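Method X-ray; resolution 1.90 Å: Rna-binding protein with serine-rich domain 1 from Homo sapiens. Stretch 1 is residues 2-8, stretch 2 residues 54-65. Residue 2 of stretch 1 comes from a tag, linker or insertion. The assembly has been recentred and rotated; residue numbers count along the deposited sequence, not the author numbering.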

# COMPACT_ATOMS: atom_id res chain seq x y z
N MET A 2 -17.41 25.17 -20.90
CA MET A 2 -16.05 25.27 -20.34
C MET A 2 -15.62 23.87 -19.86
O MET A 2 -16.46 23.06 -19.49
CB MET A 2 -15.96 26.30 -19.20
CG MET A 2 -16.33 27.74 -19.61
SD MET A 2 -16.06 28.98 -18.31
CE MET A 2 -14.28 28.98 -18.19
N LYS A 3 -14.34 23.56 -19.90
CA LYS A 3 -13.92 22.21 -19.53
C LYS A 3 -13.54 22.22 -18.03
O LYS A 3 -13.23 23.28 -17.46
CB LYS A 3 -12.76 21.71 -20.42
CG LYS A 3 -13.13 21.45 -21.91
CD LYS A 3 -11.88 21.00 -22.72
CE LYS A 3 -12.15 20.81 -24.22
NZ LYS A 3 -10.88 20.64 -25.02
N PRO A 4 -13.61 21.06 -17.38
CA PRO A 4 -13.39 21.00 -15.93
C PRO A 4 -11.92 21.10 -15.58
O PRO A 4 -11.07 20.71 -16.39
CB PRO A 4 -13.86 19.60 -15.59
CG PRO A 4 -13.60 18.79 -16.84
CD PRO A 4 -13.92 19.74 -17.96
N THR A 5 -11.62 21.57 -14.37
CA THR A 5 -10.25 21.56 -13.83
C THR A 5 -10.07 20.66 -12.60
O THR A 5 -8.94 20.44 -12.15
CB THR A 5 -9.87 22.97 -13.40
OG1 THR A 5 -10.87 23.45 -12.51
CG2 THR A 5 -9.77 23.93 -14.62
N LYS A 6 -11.16 20.13 -12.06
CA LYS A 6 -11.11 19.33 -10.84
C LYS A 6 -11.24 17.84 -11.18
O LYS A 6 -12.08 17.47 -12.00
CB LYS A 6 -12.21 19.76 -9.89
CG LYS A 6 -12.13 19.07 -8.50
CD LYS A 6 -13.40 19.37 -7.65
CE LYS A 6 -13.63 20.84 -7.43
NZ LYS A 6 -14.94 21.09 -6.77
N VAL A 7 -10.45 17.00 -10.54
CA VAL A 7 -10.51 15.56 -10.77
C VAL A 7 -10.67 14.78 -9.45
O VAL A 7 -10.10 15.18 -8.42
CB VAL A 7 -9.25 15.04 -11.52
CG1 VAL A 7 -8.97 15.86 -12.84
CG2 VAL A 7 -8.04 15.07 -10.64
N HIS A 8 -11.44 13.68 -9.49
CA HIS A 8 -11.56 12.75 -8.35
C HIS A 8 -10.59 11.60 -8.58
O HIS A 8 -10.57 10.98 -9.65
CB HIS A 8 -13.01 12.22 -8.26
CG HIS A 8 -13.21 11.17 -7.20
ND1 HIS A 8 -12.97 9.84 -7.44
CD2 HIS A 8 -13.66 11.26 -5.93
CE1 HIS A 8 -13.28 9.14 -6.35
NE2 HIS A 8 -13.69 9.98 -5.41
N PHE A 54 -6.76 21.63 -10.64
CA PHE A 54 -5.63 22.23 -11.33
C PHE A 54 -5.97 23.66 -11.73
O PHE A 54 -7.12 24.09 -11.64
CB PHE A 54 -5.26 21.42 -12.56
CG PHE A 54 -4.70 20.07 -12.26
CD1 PHE A 54 -3.33 19.92 -11.98
CD2 PHE A 54 -5.53 18.95 -12.24
CE1 PHE A 54 -2.80 18.66 -11.70
CE2 PHE A 54 -5.01 17.68 -11.92
CZ PHE A 54 -3.63 17.53 -11.65
N GLU A 55 -4.95 24.38 -12.17
CA GLU A 55 -5.10 25.75 -12.61
C GLU A 55 -5.83 25.87 -13.95
O GLU A 55 -6.51 26.88 -14.22
CB GLU A 55 -3.70 26.38 -12.71
CG GLU A 55 -3.73 27.82 -13.06
CD GLU A 55 -2.34 28.43 -13.24
OE1 GLU A 55 -1.33 27.67 -13.42
OE2 GLU A 55 -2.27 29.68 -13.20
N ASN A 56 -5.68 24.88 -14.83
CA ASN A 56 -6.36 24.97 -16.12
C ASN A 56 -6.79 23.62 -16.65
O ASN A 56 -6.28 22.59 -16.25
CB ASN A 56 -5.51 25.77 -17.15
CG ASN A 56 -4.34 24.98 -17.70
OD1 ASN A 56 -4.53 23.88 -18.22
ND2 ASN A 56 -3.13 25.53 -17.61
N PRO A 57 -7.80 23.62 -17.51
CA PRO A 57 -8.37 22.37 -18.02
C PRO A 57 -7.39 21.47 -18.75
O PRO A 57 -7.57 20.27 -18.71
CB PRO A 57 -9.45 22.85 -19.01
CG PRO A 57 -9.76 24.23 -18.60
CD PRO A 57 -8.48 24.80 -18.07
N ASP A 58 -6.40 22.04 -19.44
CA ASP A 58 -5.41 21.24 -20.15
C ASP A 58 -4.65 20.34 -19.16
O ASP A 58 -4.40 19.18 -19.43
CB ASP A 58 -4.44 22.17 -20.88
CG ASP A 58 -5.14 23.01 -21.96
OD1 ASP A 58 -6.02 22.45 -22.64
OD2 ASP A 58 -4.83 24.20 -22.13
N GLU A 59 -4.29 20.88 -18.03
CA GLU A 59 -3.60 20.11 -17.00
C GLU A 59 -4.48 18.96 -16.47
O GLU A 59 -4.03 17.80 -16.39
CB GLU A 59 -3.24 21.05 -15.86
CG GLU A 59 -2.06 21.95 -16.14
CD GLU A 59 -2.02 23.09 -15.17
OE1 GLU A 59 -3.09 23.46 -14.66
OE2 GLU A 59 -0.92 23.61 -14.89
N ALA A 60 -5.73 19.26 -16.11
CA ALA A 60 -6.65 18.22 -15.64
C ALA A 60 -6.83 17.10 -16.68
O ALA A 60 -6.81 15.90 -16.34
CB ALA A 60 -8.00 18.82 -15.23
N GLU A 61 -7.03 17.49 -17.93
CA GLU A 61 -7.07 16.54 -19.04
C GLU A 61 -5.82 15.65 -19.08
O GLU A 61 -5.92 14.43 -19.27
CB GLU A 61 -7.13 17.32 -20.37
CG GLU A 61 -7.61 16.51 -21.52
CD GLU A 61 -8.09 17.42 -22.66
OE1 GLU A 61 -9.23 17.91 -22.59
OE2 GLU A 61 -7.30 17.68 -23.59
N LYS A 62 -4.66 16.26 -18.89
CA LYS A 62 -3.38 15.54 -18.92
C LYS A 62 -3.31 14.53 -17.79
O LYS A 62 -2.85 13.38 -17.99
CB LYS A 62 -2.21 16.49 -18.78
CG LYS A 62 -0.86 15.86 -19.21
CD LYS A 62 0.30 16.84 -19.09
CE LYS A 62 1.65 16.12 -19.26
NZ LYS A 62 2.82 17.07 -19.28
N ALA A 63 -3.73 14.96 -16.62
CA ALA A 63 -3.73 14.06 -15.45
C ALA A 63 -4.65 12.88 -15.69
O ALA A 63 -4.30 11.73 -15.39
CB ALA A 63 -4.16 14.79 -14.20
N LEU A 64 -5.83 13.15 -16.21
CA LEU A 64 -6.79 12.08 -16.49
C LEU A 64 -6.24 11.11 -17.54
O LEU A 64 -6.36 9.90 -17.40
CB LEU A 64 -8.11 12.69 -17.00
CG LEU A 64 -8.92 13.54 -16.01
CD1 LEU A 64 -10.09 14.23 -16.70
CD2 LEU A 64 -9.46 12.67 -14.86
N LYS A 65 -5.68 11.68 -18.60
CA LYS A 65 -4.99 10.95 -19.67
C LYS A 65 -3.93 9.93 -19.14
O LYS A 65 -3.96 8.75 -19.52
CB LYS A 65 -4.38 12.00 -20.62
CG LYS A 65 -3.84 11.49 -21.92
CD LYS A 65 -3.35 12.65 -22.83
CE LYS A 65 -2.28 12.15 -23.80
NZ LYS A 65 -1.67 13.22 -24.65
O HOH W 1 -10.38 19.18 -18.57
O HOH W 2 -9.35 25.80 -11.17

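The contact joins an extended segment to the first turns of a helix, burying 476 Å² over both sides. Thr5 has the most surface covered. Its CA lies 4.7 Å from Pro57 CA, and its methyl CG2 packs against the start of the helix, 3.6 Å from Asn56 C and 3.5 Å from Pro57 N. A single direct hydrogen bond, Phe54 N to Thr5 O at 2.9 Å and nearly straight, links the two backbones.

Ala60 is the helix's shallow bump: its CB points toward the segment and sits in a hollow lined by Pro4 O at 3.8 Å, Thr5 O at 3.6 Å and Val7 CG1 at 3.9 Å. Val7 CG1 also touches Leu64 CD2 at 3.8 Å, and both Val7 methyls lie near the Phe54 ring, CG2 at its edge, 4.2 Å from Phe54 CE2.

The CA-to-CB bond of Pro4 points away, and its carbonyl makes the contacts: Pro4 O meets Pro57 CA at 3.6 Å in a CA-H...O contact, while a water bridges Pro4 O and Pro57 O. At the exposed margin, Lys3 CB rests 3.8 Å from Pro57 CB, and its extended chain brings NZ to 4.0 Å from Glu61 OE1, a loose charge pairing beyond salt-bridge range. Asn56 OD1 caps the helix by accepting from Glu59 N at 3.0 Å.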